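Amine Dehydrogenase (Pseudomonas putida, PDB 1JMX) binds two heme c groups and probably carries electrons as the alpha subunit of a quinohemoprotein amine dehydrogenase. Local coordinates at residues H121-H126 against D143-A148; Q68-S73 against L111-A116; V368-A373 against L464-T469; G391-E396 against G479-T484. All coordinates share one frame; numbering follows the deposited sequence.

Contact 1 of 4, residues H121-H126 against D143-A148. With HEC (heme c), chain E.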
# COMPACT_ATOMS: atom_id res chain seq x y z
N HIS A 121 -21.04 8.27 -4.62
CA HIS A 121 -21.29 6.89 -4.22
C HIS A 121 -19.96 6.22 -3.91
O HIS A 121 -19.86 5.40 -3.00
CB HIS A 121 -21.97 6.09 -5.33
CG HIS A 121 -23.44 6.34 -5.45
ND1 HIS A 121 -24.25 6.57 -4.36
CD2 HIS A 121 -24.26 6.35 -6.53
CE1 HIS A 121 -25.50 6.71 -4.76
NE2 HIS A 121 -25.53 6.58 -6.08
N LEU A 122 -18.94 6.56 -4.70
CA LEU A 122 -17.61 6.00 -4.51
C LEU A 122 -17.04 6.38 -3.15
O LEU A 122 -16.50 5.52 -2.45
CB LEU A 122 -16.67 6.43 -5.62
CG LEU A 122 -15.21 5.99 -5.49
CD1 LEU A 122 -14.66 5.65 -6.84
CD2 LEU A 122 -14.40 7.10 -4.84
N VAL A 123 -17.18 7.64 -2.75
CA VAL A 123 -16.68 8.09 -1.45
C VAL A 123 -17.36 7.33 -0.29
O VAL A 123 -16.70 6.89 0.64
CB VAL A 123 -16.87 9.61 -1.25
CG1 VAL A 123 -16.46 10.01 0.16
CG2 VAL A 123 -16.04 10.37 -2.26
N ASN A 124 -18.68 7.16 -0.38
CA ASN A 124 -19.44 6.44 0.64
C ASN A 124 -19.01 4.99 0.74
O ASN A 124 -18.95 4.43 1.82
CB ASN A 124 -20.95 6.53 0.37
CG ASN A 124 -21.53 7.85 0.81
OD1 ASN A 124 -21.79 8.07 1.98
ND2 ASN A 124 -21.73 8.75 -0.14
N PHE A 125 -18.71 4.38 -0.41
CA PHE A 125 -18.25 2.99 -0.44
C PHE A 125 -16.92 2.84 0.29
O PHE A 125 -16.71 1.86 0.99
CB PHE A 125 -18.10 2.48 -1.87
CG PHE A 125 -17.20 1.27 -1.99
CD1 PHE A 125 -15.90 1.39 -2.49
CD2 PHE A 125 -17.63 0.02 -1.56
CE1 PHE A 125 -15.06 0.30 -2.53
CE2 PHE A 125 -16.79 -1.09 -1.60
CZ PHE A 125 -15.50 -0.94 -2.09
N HIS A 126 -16.00 3.78 0.09
CA HIS A 126 -14.70 3.72 0.73
C HIS A 126 -14.80 3.74 2.24
O HIS A 126 -14.31 2.82 2.91
CB HIS A 126 -13.80 4.86 0.25
CG HIS A 126 -13.18 4.60 -1.08
ND1 HIS A 126 -13.82 4.76 -2.29
CD2 HIS A 126 -11.95 4.12 -1.39
CE1 HIS A 126 -12.99 4.38 -3.25
NE2 HIS A 126 -11.85 3.98 -2.75
N ASP A 143 -11.71 16.95 8.73
CA ASP A 143 -13.06 16.38 8.66
C ASP A 143 -13.08 15.72 7.28
O ASP A 143 -13.50 16.33 6.30
CB ASP A 143 -14.12 17.49 8.73
CG ASP A 143 -14.12 18.21 10.06
OD1 ASP A 143 -13.79 17.58 11.09
OD2 ASP A 143 -14.46 19.41 10.09
N TRP A 144 -12.58 14.49 7.23
CA TRP A 144 -12.48 13.76 5.98
C TRP A 144 -13.73 13.64 5.11
O TRP A 144 -13.69 13.98 3.94
CB TRP A 144 -11.88 12.37 6.22
CG TRP A 144 -11.33 11.77 4.97
CD1 TRP A 144 -10.08 11.94 4.47
CD2 TRP A 144 -12.05 10.98 4.01
NE1 TRP A 144 -9.97 11.31 3.25
CE2 TRP A 144 -11.16 10.72 2.94
CE3 TRP A 144 -13.35 10.47 3.95
CZ2 TRP A 144 -11.54 9.97 1.82
CZ3 TRP A 144 -13.72 9.73 2.84
CH2 TRP A 144 -12.82 9.48 1.79
N LEU A 145 -14.82 13.16 5.69
CA LEU A 145 -16.06 12.98 4.92
C LEU A 145 -16.61 14.28 4.29
O LEU A 145 -16.84 14.32 3.08
CB LEU A 145 -17.11 12.24 5.76
CG LEU A 145 -18.39 11.74 5.07
CD1 LEU A 145 -18.05 10.90 3.84
CD2 LEU A 145 -19.19 10.94 6.08
N PRO A 146 -16.80 15.36 5.09
CA PRO A 146 -17.31 16.63 4.55
C PRO A 146 -16.44 17.20 3.42
O PRO A 146 -16.95 17.68 2.40
CB PRO A 146 -17.27 17.54 5.78
CG PRO A 146 -17.59 16.60 6.88
CD PRO A 146 -16.71 15.42 6.56
N ILE A 147 -15.12 17.15 3.61
CA ILE A 147 -14.16 17.63 2.63
C ILE A 147 -14.25 16.80 1.34
O ILE A 147 -14.25 17.34 0.23
CB ILE A 147 -12.71 17.55 3.21
CG1 ILE A 147 -12.50 18.62 4.29
CG2 ILE A 147 -11.66 17.67 2.13
CD1 ILE A 147 -11.23 18.44 5.08
N ALA A 148 -14.34 15.49 1.50
CA ALA A 148 -14.41 14.58 0.36
C ALA A 148 -15.69 14.77 -0.45
O ALA A 148 -15.67 14.73 -1.68
CB ALA A 148 -14.27 13.14 0.83
FE HEC E . -9.88 4.07 -3.59
CHA HEC E . -10.60 1.25 -5.23
CHB HEC E . -11.20 5.84 -6.14
CHC HEC E . -9.33 6.93 -1.87
CHD HEC E . -8.58 2.24 -1.00
NA HEC E . -10.69 3.64 -5.31
C1A HEC E . -10.91 2.41 -5.85
C2A HEC E . -11.52 2.50 -7.15
C3A HEC E . -11.68 3.79 -7.41
C4A HEC E . -11.18 4.50 -6.26
CMA HEC E . -12.29 4.40 -8.66
CAA HEC E . -11.92 1.32 -8.01
CBA HEC E . -13.45 1.36 -8.03
CGA HEC E . -14.14 0.27 -8.81
O1A HEC E . -13.51 -0.61 -9.37
O2A HEC E . -15.36 0.29 -8.83
NB HEC E . -10.19 5.96 -3.93
C1B HEC E . -10.76 6.55 -5.06
C2B HEC E . -10.88 7.96 -4.97
C3B HEC E . -10.37 8.29 -3.75
C4B HEC E . -9.92 7.04 -3.11
CMB HEC E . -11.47 8.90 -6.04
CAB HEC E . -10.34 9.71 -3.22
CBB HEC E . -11.39 10.04 -2.15
NC HEC E . -9.09 4.49 -1.82
C1C HEC E . -8.93 5.74 -1.27
C2C HEC E . -8.31 5.67 0.02
C3C HEC E . -8.08 4.38 0.27
C4C HEC E . -8.59 3.63 -0.87
CMC HEC E . -7.98 6.88 0.91
CAC HEC E . -7.29 3.90 1.47
CBC HEC E . -8.00 3.59 2.78
ND HEC E . -9.64 2.16 -3.19
C1D HEC E . -9.09 1.54 -2.08
C2D HEC E . -9.13 0.08 -2.20
C3D HEC E . -9.73 -0.14 -3.43
C4D HEC E . -10.00 1.12 -3.99
CMD HEC E . -8.62 -0.93 -1.18
CAD HEC E . -10.09 -1.43 -4.17
CBD HEC E . -9.68 -2.73 -3.55
CGD HEC E . -8.38 -3.20 -4.10
O1D HEC E . -7.58 -2.35 -4.57
O2D HEC E . -8.12 -4.42 -4.07

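Contact 2 of 4, residues Q68-S73 against L111-A116. With HEC (heme c), chain F.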
# COMPACT_ATOMS: atom_id res chain seq x y z
N GLN A 68 -18.34 1.41 -22.64
CA GLN A 68 -17.97 2.48 -21.73
C GLN A 68 -16.48 2.53 -21.43
O GLN A 68 -16.03 2.17 -20.35
CB GLN A 68 -18.78 2.34 -20.44
CG GLN A 68 -20.27 2.54 -20.65
CD GLN A 68 -21.09 1.65 -19.74
OE1 GLN A 68 -22.10 1.07 -20.17
NE2 GLN A 68 -20.66 1.51 -18.50
N GLY A 69 -15.72 2.98 -22.42
CA GLY A 69 -14.29 3.09 -22.26
C GLY A 69 -13.86 4.54 -22.26
O GLY A 69 -14.70 5.45 -22.16
N LEU A 70 -12.56 4.77 -22.34
CA LEU A 70 -12.03 6.12 -22.36
C LEU A 70 -11.44 6.42 -23.73
O LEU A 70 -10.95 5.53 -24.41
CB LEU A 70 -10.92 6.28 -21.31
CG LEU A 70 -11.15 5.93 -19.85
CD1 LEU A 70 -9.92 6.32 -19.05
CD2 LEU A 70 -12.36 6.65 -19.31
N ALA A 71 -11.53 7.67 -24.15
CA ALA A 71 -10.93 8.06 -25.41
C ALA A 71 -9.42 8.02 -25.17
O ALA A 71 -8.96 8.07 -24.02
CB ALA A 71 -11.38 9.47 -25.79
N PRO A 72 -8.61 7.89 -26.23
CA PRO A 72 -7.16 7.85 -26.06
C PRO A 72 -6.62 9.03 -25.24
O PRO A 72 -5.87 8.83 -24.29
CB PRO A 72 -6.65 7.87 -27.49
CG PRO A 72 -7.71 7.10 -28.21
CD PRO A 72 -8.97 7.71 -27.65
N SER A 73 -7.07 10.24 -25.57
CA SER A 73 -6.62 11.43 -24.88
C SER A 73 -7.04 11.50 -23.41
O SER A 73 -6.52 12.32 -22.66
CB SER A 73 -7.09 12.68 -25.63
OG SER A 73 -8.49 12.77 -25.66
N LEU A 111 -8.03 7.27 -14.36
CA LEU A 111 -8.35 6.35 -15.45
C LEU A 111 -9.84 5.98 -15.46
O LEU A 111 -10.23 4.95 -16.00
CB LEU A 111 -7.47 5.09 -15.39
CG LEU A 111 -6.04 5.31 -15.89
CD1 LEU A 111 -5.17 4.13 -15.52
CD2 LEU A 111 -6.05 5.54 -17.39
N GLN A 112 -10.65 6.84 -14.85
CA GLN A 112 -12.09 6.67 -14.79
C GLN A 112 -12.81 8.00 -15.03
O GLN A 112 -12.28 9.07 -14.77
CB GLN A 112 -12.53 6.07 -13.45
CG GLN A 112 -12.05 4.65 -13.21
CD GLN A 112 -12.87 3.91 -12.17
OE1 GLN A 112 -13.99 4.30 -11.87
NE2 GLN A 112 -12.31 2.83 -11.64
N ARG A 113 -14.01 7.91 -15.60
CA ARG A 113 -14.84 9.07 -15.88
C ARG A 113 -16.22 8.81 -15.27
O ARG A 113 -16.85 7.79 -15.54
CB ARG A 113 -14.93 9.30 -17.39
CG ARG A 113 -13.63 9.77 -18.04
CD ARG A 113 -13.19 11.07 -17.42
NE ARG A 113 -11.97 11.62 -18.02
CZ ARG A 113 -10.74 11.21 -17.73
NH1 ARG A 113 -10.54 10.23 -16.85
NH2 ARG A 113 -9.69 11.82 -18.29
N ARG A 114 -16.68 9.72 -14.41
CA ARG A 114 -17.97 9.55 -13.74
C ARG A 114 -18.67 10.86 -13.44
O ARG A 114 -18.03 11.90 -13.33
CB ARG A 114 -17.78 8.88 -12.37
CG ARG A 114 -17.03 7.58 -12.34
CD ARG A 114 -16.79 7.21 -10.90
NE ARG A 114 -16.18 5.90 -10.75
CZ ARG A 114 -16.52 5.02 -9.81
NH1 ARG A 114 -17.47 5.31 -8.94
NH2 ARG A 114 -15.87 3.88 -9.72
N PRO A 115 -20.02 10.84 -13.35
CA PRO A 115 -20.74 12.07 -13.03
C PRO A 115 -20.59 12.25 -11.52
O PRO A 115 -20.19 11.31 -10.82
CB PRO A 115 -22.18 11.74 -13.45
CG PRO A 115 -22.29 10.28 -13.21
CD PRO A 115 -20.96 9.76 -13.73
N ALA A 116 -20.90 13.44 -11.00
CA ALA A 116 -20.76 13.71 -9.57
C ALA A 116 -21.40 12.70 -8.61
O ALA A 116 -20.80 12.38 -7.59
CB ALA A 116 -21.24 15.12 -9.25
FE HEC F . -22.18 -4.50 -8.53
CHA HEC F . -21.37 -1.53 -7.15
CHB HEC F . -20.77 -3.54 -11.45
CHC HEC F . -23.04 -7.49 -9.93
CHD HEC F . -23.63 -5.47 -5.58
NA HEC F . -21.27 -2.88 -9.17
C1A HEC F . -21.01 -1.73 -8.47
C2A HEC F . -20.30 -0.76 -9.30
C3A HEC F . -20.14 -1.34 -10.50
C4A HEC F . -20.74 -2.65 -10.42
CMA HEC F . -19.47 -0.71 -11.71
CAA HEC F . -19.86 0.62 -8.87
CBA HEC F . -18.40 0.56 -8.45
CGA HEC F . -17.86 1.90 -7.99
O1A HEC F . -18.60 2.89 -7.99
O2A HEC F . -16.67 1.95 -7.64
NB HEC F . -21.95 -5.34 -10.29
C1B HEC F . -21.33 -4.80 -11.42
C2B HEC F . -21.34 -5.67 -12.55
C3B HEC F . -22.00 -6.79 -12.12
C4B HEC F . -22.36 -6.58 -10.73
CMB HEC F . -20.75 -5.37 -13.94
CAB HEC F . -22.27 -7.98 -13.02
CBB HEC F . -21.18 -9.05 -13.18
NC HEC F . -23.13 -6.13 -7.89
C1C HEC F . -23.39 -7.29 -8.61
C2C HEC F . -24.10 -8.26 -7.81
C3C HEC F . -24.28 -7.71 -6.61
C4C HEC F . -23.66 -6.38 -6.65
CMC HEC F . -24.55 -9.64 -8.29
CAC HEC F . -25.20 -8.28 -5.54
CBC HEC F . -24.72 -9.32 -4.55
ND HEC F . -22.45 -3.68 -6.74
C1D HEC F . -23.06 -4.21 -5.62
C2D HEC F . -23.03 -3.27 -4.49
C3D HEC F . -22.38 -2.17 -4.97
C4D HEC F . -22.04 -2.44 -6.34
CMD HEC F . -23.61 -3.49 -3.09
CAD HEC F . -22.06 -0.86 -4.25
CBD HEC F . -20.78 -0.86 -3.42
CGD HEC F . -19.55 -1.19 -4.23
O1D HEC F . -19.01 -2.29 -4.08
O2D HEC F . -19.10 -0.35 -5.02

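Contact 3 of 4, residues V368-A373 against L464-T469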
# COMPACT_ATOMS: atom_id res chain seq x y z
N VAL A 368 27.10 11.28 -14.92
CA VAL A 368 26.39 10.01 -15.00
C VAL A 368 25.17 9.99 -14.09
O VAL A 368 25.26 10.38 -12.93
CB VAL A 368 27.29 8.83 -14.62
CG1 VAL A 368 26.54 7.52 -14.77
CG2 VAL A 368 28.52 8.82 -15.49
N LYS A 369 24.04 9.53 -14.63
CA LYS A 369 22.80 9.43 -13.87
C LYS A 369 22.28 8.00 -13.84
O LYS A 369 22.20 7.34 -14.87
CB LYS A 369 21.72 10.33 -14.48
CG LYS A 369 22.07 11.79 -14.51
CD LYS A 369 20.96 12.61 -15.15
CE LYS A 369 21.42 14.02 -15.41
NZ LYS A 369 21.95 14.66 -14.17
N VAL A 370 21.95 7.51 -12.65
CA VAL A 370 21.41 6.17 -12.51
C VAL A 370 19.90 6.24 -12.77
O VAL A 370 19.20 7.08 -12.21
CB VAL A 370 21.67 5.58 -11.10
CG1 VAL A 370 20.93 4.25 -10.93
CG2 VAL A 370 23.15 5.37 -10.90
N VAL A 371 19.44 5.36 -13.64
CA VAL A 371 18.04 5.29 -14.03
C VAL A 371 17.48 3.90 -13.70
O VAL A 371 18.03 2.89 -14.13
CB VAL A 371 17.89 5.55 -15.54
CG1 VAL A 371 16.48 5.27 -16.00
CG2 VAL A 371 18.28 6.99 -15.85
N PRO A 372 16.41 3.83 -12.88
CA PRO A 372 15.71 4.97 -12.27
C PRO A 372 16.48 5.55 -11.08
O PRO A 372 17.24 4.84 -10.42
CB PRO A 372 14.39 4.34 -11.83
CG PRO A 372 14.80 2.96 -11.44
CD PRO A 372 15.71 2.57 -12.58
N ALA A 373 16.29 6.84 -10.83
CA ALA A 373 16.98 7.53 -9.72
C ALA A 373 16.51 6.98 -8.37
O ALA A 373 17.30 6.89 -7.42
CB ALA A 373 16.75 9.03 -9.80
N LEU A 464 19.40 1.19 0.44
CA LEU A 464 20.61 1.15 -0.36
C LEU A 464 20.91 2.28 -1.35
O LEU A 464 20.03 2.96 -1.87
CB LEU A 464 20.67 -0.18 -1.11
CG LEU A 464 20.60 -1.46 -0.26
CD1 LEU A 464 20.67 -2.67 -1.17
CD2 LEU A 464 21.73 -1.48 0.76
N LYS A 465 22.20 2.45 -1.61
CA LYS A 465 22.71 3.45 -2.53
C LYS A 465 23.26 2.64 -3.70
O LYS A 465 24.10 1.76 -3.51
CB LYS A 465 23.82 4.27 -1.87
CG LYS A 465 24.13 5.57 -2.58
CD LYS A 465 24.79 6.58 -1.64
CE LYS A 465 26.12 6.07 -1.09
NZ LYS A 465 26.91 7.16 -0.41
N VAL A 466 22.70 2.87 -4.88
CA VAL A 466 23.09 2.16 -6.08
C VAL A 466 24.18 2.92 -6.83
O VAL A 466 23.93 3.99 -7.39
CB VAL A 466 21.87 1.95 -6.99
CG1 VAL A 466 22.27 1.34 -8.32
CG2 VAL A 466 20.85 1.06 -6.28
N ILE A 467 25.39 2.36 -6.85
CA ILE A 467 26.53 3.00 -7.52
C ILE A 467 26.89 2.36 -8.86
O ILE A 467 27.17 1.17 -8.93
CB ILE A 467 27.82 2.98 -6.65
CG1 ILE A 467 27.50 3.32 -5.19
CG2 ILE A 467 28.86 3.95 -7.21
CD1 ILE A 467 26.92 4.66 -5.00
N ALA A 468 26.90 3.18 -9.91
CA ALA A 468 27.28 2.74 -11.24
C ALA A 468 28.59 3.45 -11.58
O ALA A 468 28.75 4.64 -11.30
CB ALA A 468 26.22 3.13 -12.26
N THR A 469 29.55 2.71 -12.11
CA THR A 469 30.83 3.31 -12.48
C THR A 469 31.08 2.95 -13.94
O THR A 469 31.18 1.78 -14.29
CB THR A 469 31.98 2.83 -11.58
OG1 THR A 469 32.12 1.41 -11.69
CG2 THR A 469 31.72 3.18 -10.13

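Contact 4 of 4, residues G391-E396 against G479-T484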
# COMPACT_ATOMS: atom_id res chain seq x y z
N GLY A 391 15.48 -4.84 -8.61
CA GLY A 391 15.82 -3.46 -8.89
C GLY A 391 16.57 -3.63 -10.22
O GLY A 391 17.39 -4.53 -10.34
N ARG A 392 16.21 -2.86 -11.24
CA ARG A 392 16.89 -2.97 -12.53
C ARG A 392 17.37 -1.60 -12.91
O ARG A 392 16.58 -0.66 -13.01
CB ARG A 392 15.96 -3.55 -13.58
CG ARG A 392 15.64 -5.01 -13.34
CD ARG A 392 14.70 -5.52 -14.39
NE ARG A 392 14.79 -6.97 -14.48
CZ ARG A 392 15.57 -7.61 -15.34
NH1 ARG A 392 16.33 -6.93 -16.19
NH2 ARG A 392 15.61 -8.93 -15.32
N PHE A 393 18.68 -1.47 -13.12
CA PHE A 393 19.23 -0.16 -13.40
C PHE A 393 20.03 -0.00 -14.67
O PHE A 393 20.50 -0.97 -15.25
CB PHE A 393 20.08 0.29 -12.21
CG PHE A 393 19.39 0.13 -10.89
CD1 PHE A 393 19.56 -1.03 -10.15
CD2 PHE A 393 18.56 1.12 -10.41
CE1 PHE A 393 18.90 -1.20 -8.93
CE2 PHE A 393 17.89 0.96 -9.20
CZ PHE A 393 18.06 -0.20 -8.46
N GLU A 394 20.20 1.26 -15.04
CA GLU A 394 20.94 1.62 -16.23
C GLU A 394 21.75 2.89 -15.88
O GLU A 394 21.34 3.67 -15.02
CB GLU A 394 19.95 1.90 -17.35
CG GLU A 394 20.47 1.64 -18.73
CD GLU A 394 20.41 0.19 -19.14
OE1 GLU A 394 19.30 -0.36 -19.30
OE2 GLU A 394 21.49 -0.40 -19.36
N ALA A 395 22.93 3.05 -16.48
CA ALA A 395 23.75 4.23 -16.22
C ALA A 395 23.67 5.17 -17.42
O ALA A 395 24.14 4.84 -18.51
CB ALA A 395 25.19 3.83 -15.97
N GLU A 396 23.00 6.30 -17.22
CA GLU A 396 22.81 7.30 -18.26
C GLU A 396 23.94 8.32 -18.33
O GLU A 396 24.12 9.12 -17.41
CB GLU A 396 21.47 7.99 -18.05
CG GLU A 396 21.16 9.10 -19.01
CD GLU A 396 19.97 9.89 -18.55
OE1 GLU A 396 20.06 10.51 -17.47
OE2 GLU A 396 18.94 9.89 -19.24
N GLY A 479 22.32 6.22 -7.35
CA GLY A 479 20.88 6.04 -7.31
C GLY A 479 20.47 5.64 -5.91
O GLY A 479 21.31 5.38 -5.05
N HIS A 480 19.16 5.62 -5.67
CA HIS A 480 18.62 5.25 -4.36
C HIS A 480 17.59 4.15 -4.52
O HIS A 480 16.61 4.29 -5.24
CB HIS A 480 17.97 6.47 -3.70
CG HIS A 480 17.53 6.23 -2.29
ND1 HIS A 480 16.72 7.11 -1.60
CD2 HIS A 480 17.80 5.22 -1.42
CE1 HIS A 480 16.51 6.65 -0.38
NE2 HIS A 480 17.15 5.51 -0.25
N MET A 481 17.83 3.05 -3.81
CA MET A 481 16.93 1.91 -3.84
C MET A 481 16.57 1.45 -2.44
O MET A 481 17.42 1.39 -1.55
CB MET A 481 17.55 0.75 -4.62
CG MET A 481 16.71 -0.52 -4.61
SD MET A 481 17.50 -1.96 -5.32
CE MET A 481 18.92 -2.13 -4.25
N ILE A 482 15.29 1.15 -2.23
CA ILE A 482 14.82 0.64 -0.95
C ILE A 482 14.25 -0.75 -1.22
O ILE A 482 13.45 -0.94 -2.13
CB ILE A 482 13.72 1.55 -0.33
CG1 ILE A 482 14.34 2.84 0.20
CG2 ILE A 482 13.00 0.83 0.79
CD1 ILE A 482 13.33 3.84 0.65
N VAL A 483 14.75 -1.73 -0.47
CA VAL A 483 14.27 -3.10 -0.59
C VAL A 483 13.31 -3.29 0.56
O VAL A 483 13.70 -3.17 1.72
CB VAL A 483 15.42 -4.12 -0.44
CG1 VAL A 483 14.90 -5.53 -0.66
CG2 VAL A 483 16.54 -3.82 -1.41
N THR A 484 12.03 -3.48 0.24
CA THR A 484 11.01 -3.69 1.28
C THR A 484 10.21 -4.96 1.24
O THR A 484 10.53 -5.91 0.52
CB THR A 484 9.99 -2.54 1.37
OG1 THR A 484 9.75 -1.96 0.08
CG2 THR A 484 10.45 -1.57 2.37

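Contact 1 of 4, residues H121-H126 against D143-A148
Val123 sends one methyl, CG1, against Trp144, Leu145 and Ala148, and this apolar meeting makes all the close contacts between 121-126 and 143-148. CG1 lies 3.8 Å from CZ3 of Trp144, approaching the indole obliquely, and 3.9 Å from CB of Ala148. CD1 of Leu145 closes a third side, 4.1 Å from the same Val123 CG1. The methyl reaches them because it stands anti to the backbone N (chi1 175°). Ala148 CB also sits over one face of the Trp144 ring, toward its rim. The helices run antiparallel at 164°, their short axes 10.9 Å apart, and Leu149 and Val153 farther along helix 144-159 continue the packing on Val123. Helix 116-129 supplies one axial ligand of a bis-histidine c-type heme: His126 NE2 binds the iron at 2.1 Å, and His104 is the second. His126 ND1 donates to Leu122 O, one turn back, in a nearly straight bond of 2.8 Å, which fixes the rotation of the imidazole. That oxygen also accepts the backbone N of His126, from the opposite face of the carbonyl plane. Leu122 lies along the porphyrin, with CD1 3.2 Å from heme methyl CMA and CD2 against CMB; an alanine here would probably open a gap beside the macrocycle and leave this heme edge less firmly seated. Trp144 reaches the same heme through CZ2, near the thioether-arm carbon CBB, while Leu133 touches both Trp144 and His126.

Contact 2 of 4, residues Q68-S73 against L111-A116
Leu70 packs on Leu111 and Arg113 in a small buried apolar contact, where the loop leaving helix 54-67 passes the short strand 112-113 of the heme-binding region. Its two methyls divide the work. CD1 comes 3.4 Å from the backbone O of Leu111 and 4.3 Å from that residue's CD2, while CD2 rests 3.6 Å from CG of Arg113. The leucine and arginine side chains cross at about a right angle. Arg113 offers Leu70 the aliphatic root of its chain, and its bend at chi2 (-59°) carries the guanidinium back so that NH1 can bond Gln112 O and Ala110 O. The next arginine serves the heme. Arg114 NH1 donates to propionate oxygen O1A at 2.8 Å, and NH2 to O2A at 2.9 Å, the latter almost straight. With NE and NH2 it also grips Gln112 OE1 side-on in the guanidinium plane, an oxygen that Lys32 NZ bonds as well. A leucine in place of Arg114 would probably cost this propionate two of its hydrogen bonds and a compensating positive charge, and leave the Gln112 amide less firmly set. The other heme also touches Gln112 and Arg114, which places these two residues between the cofactors. Arg31 of strand 31-32, the antiparallel partner of 112-113, packs on both Leu70 and Arg113, and helix 165-173 covers Ala71 through Ala166 and Trp170.

Contact 3 of 4, residues V368-A373 against L464-T469
Val370 brings both its methyls against strand 464-469, and the tight part of the contact is confined to this valine with Val466 and Ala468. CG2 lies 4.0 Å from CB of Ala468 and 3.9 Å from the backbone O of Val466. CG1, held anti to the backbone N (chi1 173°), meets CG1 of Val466 at 4.1 Å, the two valines crossing at about a right angle. Branch thus meets branch at CG1, the small alanine meets CG2, and the side-chain contacts are apolar. The CA atoms of Val370 and Ala468 are 6.9 Å apart, near enough for side chains to touch although the strands are not bonded partners. Toward Val368 the fit slackens: its CB points toward the other strand, yet its side chain makes no contact there. On the outer surface Lys369 turns away to a salt bridge with Glu367 and a cation-pi contact with Trp398, while Thr469 points away from 368-373. Strand 367-378 changes partner near the cis peptide before Pro372: Lys369 and Val371 bond to strand 391-400, Ala373 to strand 476-484, as in the split first strand of many immunoglobulin-like domains. Strand 462-470 runs between 406-420 and 476-484, so Val370 reaches across the interior, where Phe393, Ala395, Trp416 and Met481 pack around Val466 and Ala468.

Contact 4 of 4, residues G391-E396 against G479-T484
The side chains of Met481 and Phe393 cross at about a right angle in the interior of the fourth domain, and the methionine touches one corner of the ring with CB, CG and SD. Its CB already lies 4.0 Å from CZ of Phe393. CG, anti to the backbone N (chi1 176°), passes the same corner, 4.1 Å from Phe393 CZ. SD then comes closest, 3.6 Å from CZ and 3.9 Å from CE1 of Phe393. The sulfur is 4.9 Å from the ring centroid and 86° off its normal, so it lies at the edge, near the ring plane, where the aromatic hydrogens rather than the pi cloud face it. At chi3 (61°) the chain bends and swings CE off the phenylalanine. Gly391 supports the sulfur from the other strand: its CA is 4.2 Å from SD of Met481, and a side-chain carbon at that position would run into the sulfur. The ring of Phe393 sits where strand 391-400 is briefly interrupted, and Trp416, Pro372 and Val466 also pack on it. Leu464, Val466 and Phe443 surround Met481. Arg392 and His480 point away: Arg392 bonds Leu191 O and His480 stacks on Phe421; Glu394 bonds Ala192 N. The buried sulfur at the ring edge is a Met-aromatic contact within the hydrophobic core of an immunoglobulin-like, E-set domain.

In the fold
All four contacts are buried and apolar where their segments meet, but they serve two regions. Contacts 1 and 2 belong to the heme-binding region, follow one another along the chain and touch where Leu122 CD1 packs on Arg114 NH1; metal ligation and arginine-propionate hydrogen bonds lie beside their small hydrocarbon joints. Contacts 3 and 4 lie in the fourth domain, with centres about 6 Å apart and about 34 to 41 Å from those of the heme pair. Their strands interleave in one sheet, joined by a backbone hydrogen bond between Lys369 and Glu396 and a probable one between Val466 and Gly479. There the contacts are made by methyls, a sulfur and a ring, with no cofactor.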